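Isoaspartyl dipeptidase (Fervidobacterium islandicum, PDB 7CDH) probably hydrolyses isoaspartyl (beta-aspartyl) dipeptides as a zinc-dependent M38 metallopeptidase of the amidohydrolase family, consistent with a role in protein repair. Local coordinates at residues I268-A271 against Y272-L276; L324-V327 against L328-S331; L356-E359 against Q360-E363; G371-L374 against M375-G378. All blocks are in the same frame, centred on the assembly; numbering follows the deposited sequence.

The four contacts follow one another along the chain: a helix end, a helix-to-3-10 junction, a hairpin turn and a bulged strand. Contacts 1 and 2, with centres about 12 Å apart, pack directly: I268 CD1 lies 3.7 Å from I330 CD1. Contact 2 in turn meets contact 3, whose centre is about 16 Å away, through L324 CD2 and F362 CE2 at 4.1 Å. Contacts 3 and 4 share the sheet that holds strands 354-358 and 372-376, yet their nearest atoms remain about 5 Å apart. None of the four includes a residue of the two zinc sites, formed by H61, H63, E156 and D285 and by E156, H195 and H224.

Contact 1: I268-A271 against Y272-L276; sequences ICEA and YENGL
The side chains of E270 and N274 meet one turn apart, at an oblique angle, with the carboxylate and amide planes 67° from each other. It is the methylene CG of E270, not its carboxylate, that faces the amide, 3.7 Å from N274 ND2. That amide is aimed instead at the backbone: N274 ND2 donates to E270 O over 2.7 Å, from a position tilted out of the carbonyl plane. With CG anti to its own carbonyl carbon (chi1 -62°), N274 folds its side chain back over the last turn, and its backbone N bonds to the same E270 O. The A271 methyl touches L276 loosely, the two CB atoms 4.4 Å apart.

Beneath these side chains helix 264-273 ends in a Schellman motif. L276 N reaches back to A271 O over 2.7 Å, G275 N bonds to Y272 O, and G275 takes the positive phi of the C-prime position. Around the cap, E270 and L276 touch L236 of helix 229-240, while A271 packs on V280 of strand 280-283. E270 O thus accepts two N-H groups of N274, the side-chain amide adding to the i+4 backbone bond.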
ATOM      1  N   ILE A 268     -32.241 -30.903  21.396  1.00 34.68           N
ATOM      2  CA  ILE A 268     -32.783 -30.003  22.456  1.00 41.29           C
ATOM      3  C   ILE A 268     -33.304 -30.854  23.634  1.00 42.46           C
ATOM      4  O   ILE A 268     -33.169 -30.425  24.819  1.00 38.10           O
ATOM      5  CB  ILE A 268     -33.870 -29.086  21.861  1.00 38.83           C
ATOM      6  CG1 ILE A 268     -33.226 -28.033  20.965  1.00 37.47           C
ATOM      7  CG2 ILE A 268     -34.754 -28.455  22.947  1.00 40.31           C
ATOM      8  CD1 ILE A 268     -34.217 -27.196  20.207  1.00 39.24           C
ATOM      9  N   CYS A 269     -33.914 -31.997  23.325  1.00 39.74           N
ATOM     10  CA  CYS A 269     -34.521 -32.906  24.331  1.00 41.84           C
ATOM     11  C   CYS A 269     -33.406 -33.549  25.146  1.00 37.08           C
ATOM     12  O   CYS A 269     -33.507 -33.550  26.379  1.00 35.73           O
ATOM     13  CB  CYS A 269     -35.438 -33.936  23.682  1.00 41.45           C
ATOM     14  SG  CYS A 269     -36.963 -33.170  23.064  1.00 49.27           S
ATOM     15  N   GLU A 270     -32.340 -33.979  24.484  1.00 35.41           N
ATOM     16  CA  GLU A 270     -31.159 -34.516  25.188  1.00 37.34           C
ATOM     17  C   GLU A 270     -30.572 -33.420  26.075  1.00 47.19           C
ATOM     18  O   GLU A 270     -30.198 -33.746  27.205  1.00 53.97           O
ATOM     19  CB  GLU A 270     -30.131 -35.043  24.212  1.00 40.66           C
ATOM     20  CG  GLU A 270     -28.924 -35.661  24.902  1.00 49.91           C
ATOM     21  CD  GLU A 270     -28.010 -36.473  23.990  1.00 52.29           C
ATOM     22  OE1 GLU A 270     -28.448 -36.795  22.860  1.00 48.97           O
ATOM     23  OE2 GLU A 270     -26.869 -36.798  24.419  1.00 58.49           O
ATOM     24  N   ALA A 271     -30.486 -32.167  25.610  1.00 47.69           N
ATOM     25  CA  ALA A 271     -29.788 -31.122  26.388  1.00 46.00           C
ATOM     26  C   ALA A 271     -30.584 -30.850  27.672  1.00 41.88           C
ATOM     27  O   ALA A 271     -29.933 -30.649  28.730  1.00 37.36           O
ATOM     28  CB  ALA A 271     -29.549 -29.876  25.562  1.00 46.57           C
ATOM     29  N   TYR A 272     -31.919 -30.856  27.583  1.00 41.72           N
ATOM     30  CA  TYR A 272     -32.871 -30.657  28.719  1.00 53.25           C
ATOM     31  C   TYR A 272     -32.724 -31.759  29.790  1.00 53.81           C
ATOM     32  O   TYR A 272     -32.514 -31.431  30.980  1.00 60.32           O
ATOM     33  CB  TYR A 272     -34.309 -30.644  28.200  1.00 53.01           C
ATOM     34  CG  TYR A 272     -35.381 -30.303  29.205  1.00 52.81           C
ATOM     35  CD1 TYR A 272     -35.379 -29.105  29.909  1.00 59.38           C
ATOM     36  CD2 TYR A 272     -36.460 -31.156  29.390  1.00 52.72           C
ATOM     37  CE1 TYR A 272     -36.400 -28.780  30.796  1.00 57.42           C
ATOM     38  CE2 TYR A 272     -37.484 -30.850  30.271  1.00 49.35           C
ATOM     39  CZ  TYR A 272     -37.454 -29.662  30.974  1.00 51.42           C
ATOM     40  OH  TYR A 272     -38.488 -29.404  31.817  1.00 62.44           O
ATOM     41  N   GLU A 273     -32.844 -33.026  29.385  1.00 55.79           N
ATOM     42  CA  GLU A 273     -32.722 -34.217  30.274  1.00 58.80           C
ATOM     43  C   GLU A 273     -31.390 -34.182  31.032  1.00 58.36           C
ATOM     44  O   GLU A 273     -31.369 -34.698  32.190  1.00 60.64           O
ATOM     45  CB  GLU A 273     -32.809 -35.518  29.482  1.00 56.44           C
ATOM     46  CG  GLU A 273     -34.218 -35.865  29.060  1.00 61.83           C
ATOM     47  CD  GLU A 273     -34.263 -36.950  27.993  1.00 73.46           C
ATOM     48  OE1 GLU A 273     -33.262 -37.718  27.884  1.00 73.48           O
ATOM     49  OE2 GLU A 273     -35.282 -37.013  27.260  1.00 79.10           O
ATOM     50  N   ASN A 274     -30.347 -33.577  30.437  1.00 42.27           N
ATOM     51  CA  ASN A 274     -28.986 -33.522  31.025  1.00 39.54           C
ATOM     52  C   ASN A 274     -28.693 -32.152  31.650  1.00 36.26           C
ATOM     53  O   ASN A 274     -27.548 -31.926  32.001  1.00 43.30           O
ATOM     54  CB  ASN A 274     -27.994 -34.025  29.992  1.00 45.30           C
ATOM     55  CG  ASN A 274     -28.346 -35.461  29.671  1.00 53.47           C
ATOM     56  OD1 ASN A 274     -28.104 -36.350  30.486  1.00 71.78           O
ATOM     57  ND2 ASN A 274     -29.008 -35.695  28.551  1.00 53.06           N
ATOM     58  N   GLY A 275     -29.695 -31.303  31.865  1.00 32.09           N
ATOM     59  CA  GLY A 275     -29.517 -29.988  32.509  1.00 39.04           C
ATOM     60  C   GLY A 275     -28.561 -29.045  31.773  1.00 44.41           C
ATOM     61  O   GLY A 275     -27.889 -28.252  32.471  1.00 47.98           O
ATOM     62  N   LEU A 276     -28.552 -29.057  30.430  1.00 38.10           N
ATOM     63  CA  LEU A 276     -27.682 -28.195  29.609  1.00 38.68           C
ATOM     64  C   LEU A 276     -28.486 -27.334  28.626  1.00 37.68           C
ATOM     65  O   LEU A 276     -27.876 -26.674  27.782  1.00 41.58           O
ATOM     66  CB  LEU A 276     -26.718 -29.112  28.862  1.00 41.71           C
ATOM     67  CG  LEU A 276     -25.762 -29.911  29.734  1.00 39.48           C
ATOM     68  CD1 LEU A 276     -24.961 -30.866  28.873  1.00 42.24           C
ATOM     69  CD2 LEU A 276     -24.834 -29.018  30.528  1.00 36.25           C
TER

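Contact 2: L324-V327 against L328-S331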
ATOM      1  N   LEU A 324     -42.967 -24.503  28.019  1.00 42.51           N
ATOM      2  CA  LEU A 324     -42.702 -23.313  27.198  1.00 39.32           C
ATOM      3  C   LEU A 324     -41.688 -22.404  27.903  1.00 40.15           C
ATOM      4  O   LEU A 324     -40.759 -21.938  27.244  1.00 43.91           O
ATOM      5  CB  LEU A 324     -44.024 -22.603  26.907  1.00 37.95           C
ATOM      6  CG  LEU A 324     -43.886 -21.356  26.032  1.00 42.26           C
ATOM      7  CD1 LEU A 324     -43.178 -21.684  24.704  1.00 41.95           C
ATOM      8  CD2 LEU A 324     -45.246 -20.750  25.777  1.00 41.39           C
ATOM      9  N   ALA A 325     -41.786 -22.200  29.205  1.00 42.99           N
ATOM     10  CA  ALA A 325     -40.820 -21.343  29.935  1.00 43.91           C
ATOM     11  C   ALA A 325     -39.379 -21.830  29.709  1.00 40.95           C
ATOM     12  O   ALA A 325     -38.444 -21.008  29.786  1.00 51.18           O
ATOM     13  CB  ALA A 325     -41.147 -21.291  31.401  1.00 38.14           C
ATOM     14  N   GLU A 326     -39.203 -23.117  29.481  1.00 39.57           N
ATOM     15  CA  GLU A 326     -37.875 -23.751  29.344  1.00 45.75           C
ATOM     16  C   GLU A 326     -37.442 -23.687  27.876  1.00 41.29           C
ATOM     17  O   GLU A 326     -36.302 -23.279  27.621  1.00 39.62           O
ATOM     18  CB  GLU A 326     -37.929 -25.181  29.890  1.00 54.77           C
ATOM     19  CG  GLU A 326     -37.934 -25.240  31.417  1.00 62.14           C
ATOM     20  CD  GLU A 326     -36.643 -24.769  32.080  1.00 67.70           C
ATOM     21  OE1 GLU A 326     -36.726 -24.057  33.115  1.00 66.89           O
ATOM     22  OE2 GLU A 326     -35.543 -25.123  31.564  1.00 75.76           O
ATOM     23  N   VAL A 327     -38.313 -24.061  26.937  1.00 38.13           N
ATOM     24  CA  VAL A 327     -37.976 -24.067  25.487  1.00 38.36           C
ATOM     25  C   VAL A 327     -37.600 -22.643  25.037  1.00 37.34           C
ATOM     26  O   VAL A 327     -36.622 -22.497  24.382  1.00 39.39           O
ATOM     27  CB  VAL A 327     -39.105 -24.660  24.648  1.00 37.52           C
ATOM     28  CG1 VAL A 327     -38.694 -24.793  23.207  1.00 38.91           C
ATOM     29  CG2 VAL A 327     -39.483 -26.026  25.176  1.00 47.44           C
ATOM     30  N   LEU A 328     -38.275 -21.619  25.513  1.00 33.71           N
ATOM     31  CA  LEU A 328     -38.051 -20.241  25.063  1.00 37.21           C
ATOM     32  C   LEU A 328     -36.612 -19.796  25.310  1.00 39.68           C
ATOM     33  O   LEU A 328     -36.198 -18.813  24.699  1.00 43.39           O
ATOM     34  CB  LEU A 328     -39.004 -19.333  25.827  1.00 36.38           C
ATOM     35  CG  LEU A 328     -40.399 -19.265  25.239  1.00 37.28           C
ATOM     36  CD1 LEU A 328     -41.251 -18.332  26.095  1.00 40.77           C
ATOM     37  CD2 LEU A 328     -40.351 -18.798  23.794  1.00 37.26           C
ATOM     38  N   LYS A 329     -35.902 -20.446  26.213  1.00 40.96           N
ATOM     39  CA  LYS A 329     -34.527 -20.055  26.578  1.00 39.44           C
ATOM     40  C   LYS A 329     -33.653 -20.041  25.325  1.00 35.09           C
ATOM     41  O   LYS A 329     -32.732 -19.220  25.301  1.00 36.16           O
ATOM     42  CB  LYS A 329     -33.935 -21.020  27.605  1.00 44.54           C
ATOM     43  CG  LYS A 329     -34.518 -20.886  28.998  1.00 50.49           C
ATOM     44  CD  LYS A 329     -33.952 -21.932  29.926  1.00 55.39           C
ATOM     45  CE  LYS A 329     -34.393 -21.753  31.356  1.00 54.28           C
ATOM     46  NZ  LYS A 329     -33.545 -22.583  32.236  1.00 62.76           N
ATOM     47  N   ILE A 330     -33.928 -20.918  24.354  1.00 32.44           N
ATOM     48  CA  ILE A 330     -33.033 -21.162  23.186  1.00 36.21           C
ATOM     49  C   ILE A 330     -33.070 -19.990  22.185  1.00 33.31           C
ATOM     50  O   ILE A 330     -32.177 -19.913  21.316  1.00 34.15           O
ATOM     51  CB  ILE A 330     -33.392 -22.480  22.488  1.00 34.01           C
ATOM     52  CG1 ILE A 330     -34.794 -22.458  21.896  1.00 34.12           C
ATOM     53  CG2 ILE A 330     -33.162 -23.655  23.412  1.00 34.82           C
ATOM     54  CD1 ILE A 330     -35.201 -23.806  21.337  1.00 37.44           C
ATOM     55  N   SER A 331     -34.094 -19.159  22.281  1.00 28.34           N
ATOM     56  CA  SER A 331     -34.401 -18.053  21.353  1.00 28.69           C
ATOM     57  C   SER A 331     -34.628 -16.762  22.125  1.00 27.51           C
ATOM     58  O   SER A 331     -34.901 -15.778  21.477  1.00 34.35           O
ATOM     59  CB  SER A 331     -35.582 -18.376  20.485  1.00 27.84           C
ATOM     60  OG  SER A 331     -35.271 -19.494  19.680  1.00 28.13           O
TER
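L324 and L328 touch through their branched ends, L324 CD1 lying 3.7 Å from L328 CG as the two side chains pass at a slant. One turn on, V327 and I330 run side by side in the same direction, with V327 CG1 4.1 Å from I330 CD1. I330 holds CG1 between its backbone N and carbonyl carbon (chi1 64°), which brings that atom against V327 O. On another side of the turn E326 and K329 run alongside each other. The glutamate chain bends at chi2 (-67°) while the lysine stays extended, and E326 OE2 comes within 3.3 Å of K329 NZ in a salt bridge whose hydrogen bond is weak.

The backbone changes from the short helix 324-327 to a 3-10 segment. L328 N bonds to L324 O at 3.0 Å in the helical i to i+4 pattern, whereas K329 N to E326 O and I330 N to V327 O, the latter 3.1 Å, are i to i+3 bonds.

Farther out, K329 NZ has its stronger partner in D278, a second salt bridge. L324 lies against L52 and L328 against L54 of strand 51-59, V327 against V317 of helix 309-318, and I330 against V280 and I282 of strand 280-283.

Contact 3: L356-E359 against Q360-E363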
ATOM      1  N   LEU A 356     -47.147 -11.973  20.642  1.00 40.67           N
ATOM      2  CA  LEU A 356     -48.433 -12.423  21.197  1.00 38.53           C
ATOM      3  C   LEU A 356     -48.840 -13.648  20.400  1.00 37.04           C
ATOM      4  O   LEU A 356     -48.915 -13.574  19.175  1.00 40.24           O
ATOM      5  CB  LEU A 356     -49.425 -11.273  21.081  1.00 39.14           C
ATOM      6  CG  LEU A 356     -49.216 -10.159  22.101  1.00 42.26           C
ATOM      7  CD1 LEU A 356     -49.900  -8.887  21.651  1.00 44.42           C
ATOM      8  CD2 LEU A 356     -49.743 -10.587  23.471  1.00 47.51           C
ATOM      9  N   VAL A 357     -49.005 -14.757  21.091  1.00 39.61           N
ATOM     10  CA  VAL A 357     -49.343 -16.064  20.479  1.00 39.39           C
ATOM     11  C   VAL A 357     -50.759 -16.447  20.910  1.00 41.69           C
ATOM     12  O   VAL A 357     -51.194 -16.089  22.009  1.00 43.23           O
ATOM     13  CB  VAL A 357     -48.253 -17.038  20.920  1.00 42.75           C
ATOM     14  CG1 VAL A 357     -48.597 -18.474  20.614  1.00 46.21           C
ATOM     15  CG2 VAL A 357     -46.940 -16.629  20.278  1.00 45.70           C
ATOM     16  N   ASP A 358     -51.507 -17.079  20.030  1.00 52.12           N
ATOM     17  CA  ASP A 358     -52.842 -17.631  20.362  1.00 50.31           C
ATOM     18  C   ASP A 358     -52.642 -18.866  21.264  1.00 50.00           C
ATOM     19  O   ASP A 358     -51.855 -19.750  20.883  1.00 51.86           O
ATOM     20  CB  ASP A 358     -53.574 -17.941  19.064  1.00 53.37           C
ATOM     21  CG  ASP A 358     -54.999 -18.358  19.316  1.00 56.76           C
ATOM     22  OD1 ASP A 358     -55.193 -19.543  19.730  1.00 51.85           O
ATOM     23  OD2 ASP A 358     -55.878 -17.479  19.142  1.00 60.61           O
ATOM     24  N   GLU A 359     -53.288 -18.932  22.432  1.00 49.31           N
ATOM     25  CA  GLU A 359     -53.025 -20.010  23.427  1.00 55.80           C
ATOM     26  C   GLU A 359     -53.521 -21.362  22.894  1.00 52.72           C
ATOM     27  O   GLU A 359     -52.958 -22.373  23.307  1.00 52.51           O
ATOM     28  CB  GLU A 359     -53.621 -19.666  24.789  1.00 65.09           C
ATOM     29  CG  GLU A 359     -55.143 -19.609  24.792  1.00 75.62           C
ATOM     30  CD  GLU A 359     -55.777 -19.239  26.123  1.00 74.91           C
ATOM     31  OE1 GLU A 359     -55.021 -19.075  27.121  1.00 67.94           O
ATOM     32  OE2 GLU A 359     -57.027 -19.137  26.156  1.00 81.76           O
ATOM     33  N   GLN A 360     -54.488 -21.389  21.975  1.00 55.12           N
ATOM     34  CA  GLN A 360     -54.996 -22.653  21.373  1.00 63.54           C
ATOM     35  C   GLN A 360     -54.064 -23.069  20.229  1.00 63.63           C
ATOM     36  O   GLN A 360     -53.332 -24.063  20.413  1.00 63.49           O
ATOM     37  CB  GLN A 360     -56.453 -22.502  20.902  1.00 72.63           C
ATOM     38  CG  GLN A 360     -57.461 -22.289  22.031  1.00 74.81           C
ATOM     39  CD  GLN A 360     -57.319 -23.302  23.147  1.00 80.03           C
ATOM     40  OE1 GLN A 360     -57.303 -24.511  22.924  1.00 83.83           O
ATOM     41  NE2 GLN A 360     -57.204 -22.814  24.374  1.00 76.94           N
ATOM     42  N   SER A 361     -54.079 -22.317  19.115  1.00 60.10           N
ATOM     43  CA  SER A 361     -53.381 -22.640  17.840  1.00 52.08           C
ATOM     44  C   SER A 361     -51.864 -22.384  17.934  1.00 50.16           C
ATOM     45  O   SER A 361     -51.096 -23.044  17.191  1.00 49.37           O
ATOM     46  CB  SER A 361     -53.981 -21.865  16.709  1.00 51.50           C
ATOM     47  OG  SER A 361     -53.604 -20.502  16.799  1.00 49.19           O
ATOM     48  N   PHE A 362     -51.421 -21.484  18.811  1.00 46.45           N
ATOM     49  CA  PHE A 362     -49.987 -21.127  18.982  1.00 52.57           C
ATOM     50  C   PHE A 362     -49.468 -20.386  17.733  1.00 51.96           C
ATOM     51  O   PHE A 362     -48.285 -20.397  17.451  1.00 56.51           O
ATOM     52  CB  PHE A 362     -49.163 -22.372  19.314  1.00 50.61           C
ATOM     53  CG  PHE A 362     -48.854 -22.488  20.775  1.00 58.81           C
ATOM     54  CD1 PHE A 362     -49.827 -22.912  21.669  1.00 65.29           C
ATOM     55  CD2 PHE A 362     -47.599 -22.175  21.257  1.00 63.51           C
ATOM     56  CE1 PHE A 362     -49.545 -23.028  23.020  1.00 60.77           C
ATOM     57  CE2 PHE A 362     -47.316 -22.289  22.609  1.00 67.49           C
ATOM     58  CZ  PHE A 362     -48.292 -22.708  23.488  1.00 68.41           C
ATOM     59  N   GLU A 363     -50.352 -19.719  17.014  1.00 50.94           N
ATOM     60  CA  GLU A 363     -50.021 -18.915  15.825  1.00 50.47           C
ATOM     61  C   GLU A 363     -49.602 -17.527  16.311  1.00 45.44           C
ATOM     62  O   GLU A 363     -50.231 -17.019  17.269  1.00 39.57           O
ATOM     63  CB  GLU A 363     -51.228 -18.925  14.889  1.00 57.57           C
ATOM     64  CG  GLU A 363     -51.516 -20.303  14.306  1.00 70.04           C
ATOM     65  CD  GLU A 363     -50.892 -20.583  12.947  1.00 84.77           C
ATOM     66  OE1 GLU A 363     -51.321 -19.929  11.965  1.00103.96           O
ATOM     67  OE2 GLU A 363     -49.984 -21.449  12.863  1.00 93.05           O
TER
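The carboxylate oxygen OD1 of D358 is gripped by two backbone N-H groups of the following turn: Q360 N at 3.0 Å and S361 N at 3.1 Å. Both donors come to its anti side, but from opposite faces of the carboxylate plane, and the S361 bond is the straighter, with an angle of 159° at hydrogen. CG of D358 stands anti to the backbone N (chi1 -173°), which carries the carboxylate over the start of the turn. CB of D358 also lies 3.4 Å from S361 OG.

The backbone closes the same turn, which joins strands 354-358 and 364-369 into an antiparallel hairpin. F362 N donates to D358 O over 2.7 Å, and D358 N to E363 O at 3.0 Å. F362 has a positive phi of 68°, and V357 CG1 packs 3.4 Å from its CA and obliquely against its ring. With an alanine in place of D358, Q360 N and S361 N would probably lose their shared acceptor and the turn one of its ties.

Beyond the turn, the F362 ring lies on L52 of strand 51-59 and on L318 of helix 309-318. The outlying carboxylates have their own mates, E359 OE1 with K9 and E363 OE2 with R315. The D358 carboxylate makes an Asx turn with Q360 N, and S361 N adds to it, at the start of the hairpin turn: one anionic oxygen serves two neighbouring amides that the turn directs inward, and their N-H dipoles probably help to stabilise its negative charge.

Contact 4: G371-L374 against M375-G378; sequences GEFL and MKDG
The side chain of K376 crosses the ring of F373 obliquely. Its CB lies 4.0 Å from F373 CD1, and CG stands 3.9 Å from the same atom. A bend at chi3 (-97°) then swings the chain inward, so that CE sits over the middle of the ring, 3.7 Å from the centroid and only 9° off the ring normal: a CH-pi contact on the face. At the tip, NZ is 4.7 Å from the centroid, still above the face at 23° off the normal, and completes a cation-pi interaction; its stronger partner is E44 OE1, in a salt bridge.

The ring also meets M375 O, which lies in its plane at the edge, 3.6 Å from F373 CD1. F373 places its ring beside its backbone N, where one face meets the lysine three residues on. A serine in place of F373 would probably cost the lysine its aromatic platform, leaving the CE methylene without a face to rest on and the chain freer to turn.

Between the two residues the strand is interrupted. L374 and M375 both face V367 of the neighbouring strand, a classic beta bulge at which the chain turns a corner. F373 reaches I368 of strand 364-369 and meets the ring of Y46 on strand 43-47, whereas L374 and M375 pack on I86 of helix 82-86; the bulged strand 372-376 thus lies between the small N-terminal sheet and that helix.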
ATOM      1  N   GLY A 371     -41.465  -1.331  21.232  1.00 47.18           N
ATOM      2  CA  GLY A 371     -42.785  -0.866  21.705  1.00 46.69           C
ATOM      3  C   GLY A 371     -43.672  -0.403  20.574  1.00 44.12           C
ATOM      4  O   GLY A 371     -44.689   0.194  20.871  1.00 43.66           O
ATOM      5  N   GLU A 372     -43.296  -0.682  19.330  1.00 47.59           N
ATOM      6  CA  GLU A 372     -44.103  -0.381  18.122  1.00 49.78           C
ATOM      7  C   GLU A 372     -44.695  -1.712  17.651  1.00 44.09           C
ATOM      8  O   GLU A 372     -43.996  -2.746  17.714  1.00 42.49           O
ATOM      9  CB  GLU A 372     -43.242   0.358  17.080  1.00 54.79           C
ATOM     10  CG  GLU A 372     -43.694   0.185  15.626  1.00 63.37           C
ATOM     11  CD  GLU A 372     -42.754   0.656  14.510  1.00 68.89           C
ATOM     12  OE1 GLU A 372     -41.619   1.116  14.818  1.00 77.41           O
ATOM     13  OE2 GLU A 372     -43.151   0.549  13.319  1.00 60.16           O
ATOM     14  N   PHE A 373     -45.953  -1.706  17.228  1.00 44.94           N
ATOM     15  CA  PHE A 373     -46.600  -2.892  16.618  1.00 46.37           C
ATOM     16  C   PHE A 373     -46.083  -3.011  15.194  1.00 42.76           C
ATOM     17  O   PHE A 373     -46.392  -2.147  14.382  1.00 54.58           O
ATOM     18  CB  PHE A 373     -48.127  -2.768  16.633  1.00 51.17           C
ATOM     19  CG  PHE A 373     -48.748  -3.058  17.973  1.00 50.35           C
ATOM     20  CD1 PHE A 373     -49.108  -4.347  18.312  1.00 49.66           C
ATOM     21  CD2 PHE A 373     -48.942  -2.052  18.901  1.00 53.02           C
ATOM     22  CE1 PHE A 373     -49.649  -4.631  19.550  1.00 46.81           C
ATOM     23  CE2 PHE A 373     -49.482  -2.339  20.141  1.00 52.69           C
ATOM     24  CZ  PHE A 373     -49.819  -3.630  20.466  1.00 48.28           C
ATOM     25  N   LEU A 374     -45.281  -4.024  14.928  1.00 39.52           N
ATOM     26  CA  LEU A 374     -44.912  -4.435  13.551  1.00 42.50           C
ATOM     27  C   LEU A 374     -46.081  -5.226  12.979  1.00 42.59           C
ATOM     28  O   LEU A 374     -46.286  -5.173  11.763  1.00 46.54           O
ATOM     29  CB  LEU A 374     -43.638  -5.287  13.589  1.00 43.84           C
ATOM     30  CG  LEU A 374     -42.441  -4.645  14.300  1.00 47.72           C
ATOM     31  CD1 LEU A 374     -41.204  -5.520  14.141  1.00 49.94           C
ATOM     32  CD2 LEU A 374     -42.173  -3.231  13.767  1.00 46.70           C
ATOM     33  N   MET A 375     -46.784  -5.962  13.840  1.00 42.65           N
ATOM     34  CA  MET A 375     -47.985  -6.755  13.469  1.00 44.52           C
ATOM     35  C   MET A 375     -48.998  -6.725  14.623  1.00 48.88           C
ATOM     36  O   MET A 375     -48.599  -6.903  15.805  1.00 48.68           O
ATOM     37  CB  MET A 375     -47.632  -8.201  13.124  1.00 43.40           C
ATOM     38  CG  MET A 375     -48.779  -8.894  12.431  1.00 49.42           C
ATOM     39  SD  MET A 375     -48.380 -10.530  11.785  1.00 52.29           S
ATOM     40  CE  MET A 375     -47.870 -11.354  13.285  1.00 57.95           C
ATOM     41  N   LYS A 376     -50.250  -6.413  14.284  1.00 52.89           N
ATOM     42  CA  LYS A 376     -51.409  -6.318  15.203  1.00 48.45           C
ATOM     43  C   LYS A 376     -52.529  -7.164  14.607  1.00 52.83           C
ATOM     44  O   LYS A 376     -53.034  -6.811  13.499  1.00 49.48           O
ATOM     45  CB  LYS A 376     -51.831  -4.866  15.401  1.00 49.74           C
ATOM     46  CG  LYS A 376     -52.633  -4.630  16.671  1.00 57.38           C
ATOM     47  CD  LYS A 376     -53.265  -3.267  16.782  1.00 61.80           C
ATOM     48  CE  LYS A 376     -52.441  -2.309  17.607  1.00 74.03           C
ATOM     49  NZ  LYS A 376     -52.859  -0.907  17.370  1.00 81.18           N
ATOM     50  N   ASP A 377     -52.816  -8.292  15.261  1.00 53.72           N
ATOM     51  CA  ASP A 377     -53.966  -9.172  14.939  1.00 56.25           C
ATOM     52  C   ASP A 377     -53.880  -9.564  13.466  1.00 55.90           C
ATOM     53  O   ASP A 377     -54.850  -9.299  12.734  1.00 61.19           O
ATOM     54  CB  ASP A 377     -55.287  -8.473  15.288  1.00 58.30           C
ATOM     55  CG  ASP A 377     -55.452  -8.238  16.780  1.00 60.80           C
ATOM     56  OD1 ASP A 377     -55.228  -9.202  17.546  1.00 64.29           O
ATOM     57  OD2 ASP A 377     -55.752  -7.085  17.169  1.00 59.21           O
ATOM     58  N   GLY A 378     -52.738 -10.120  13.055  1.00 55.54           N
ATOM     59  CA  GLY A 378     -52.441 -10.566  11.675  1.00 54.76           C
ATOM     60  C   GLY A 378     -52.214  -9.435  10.673  1.00 49.91           C
ATOM     61  O   GLY A 378     -51.973  -9.756   9.522  1.00 59.22           O
TER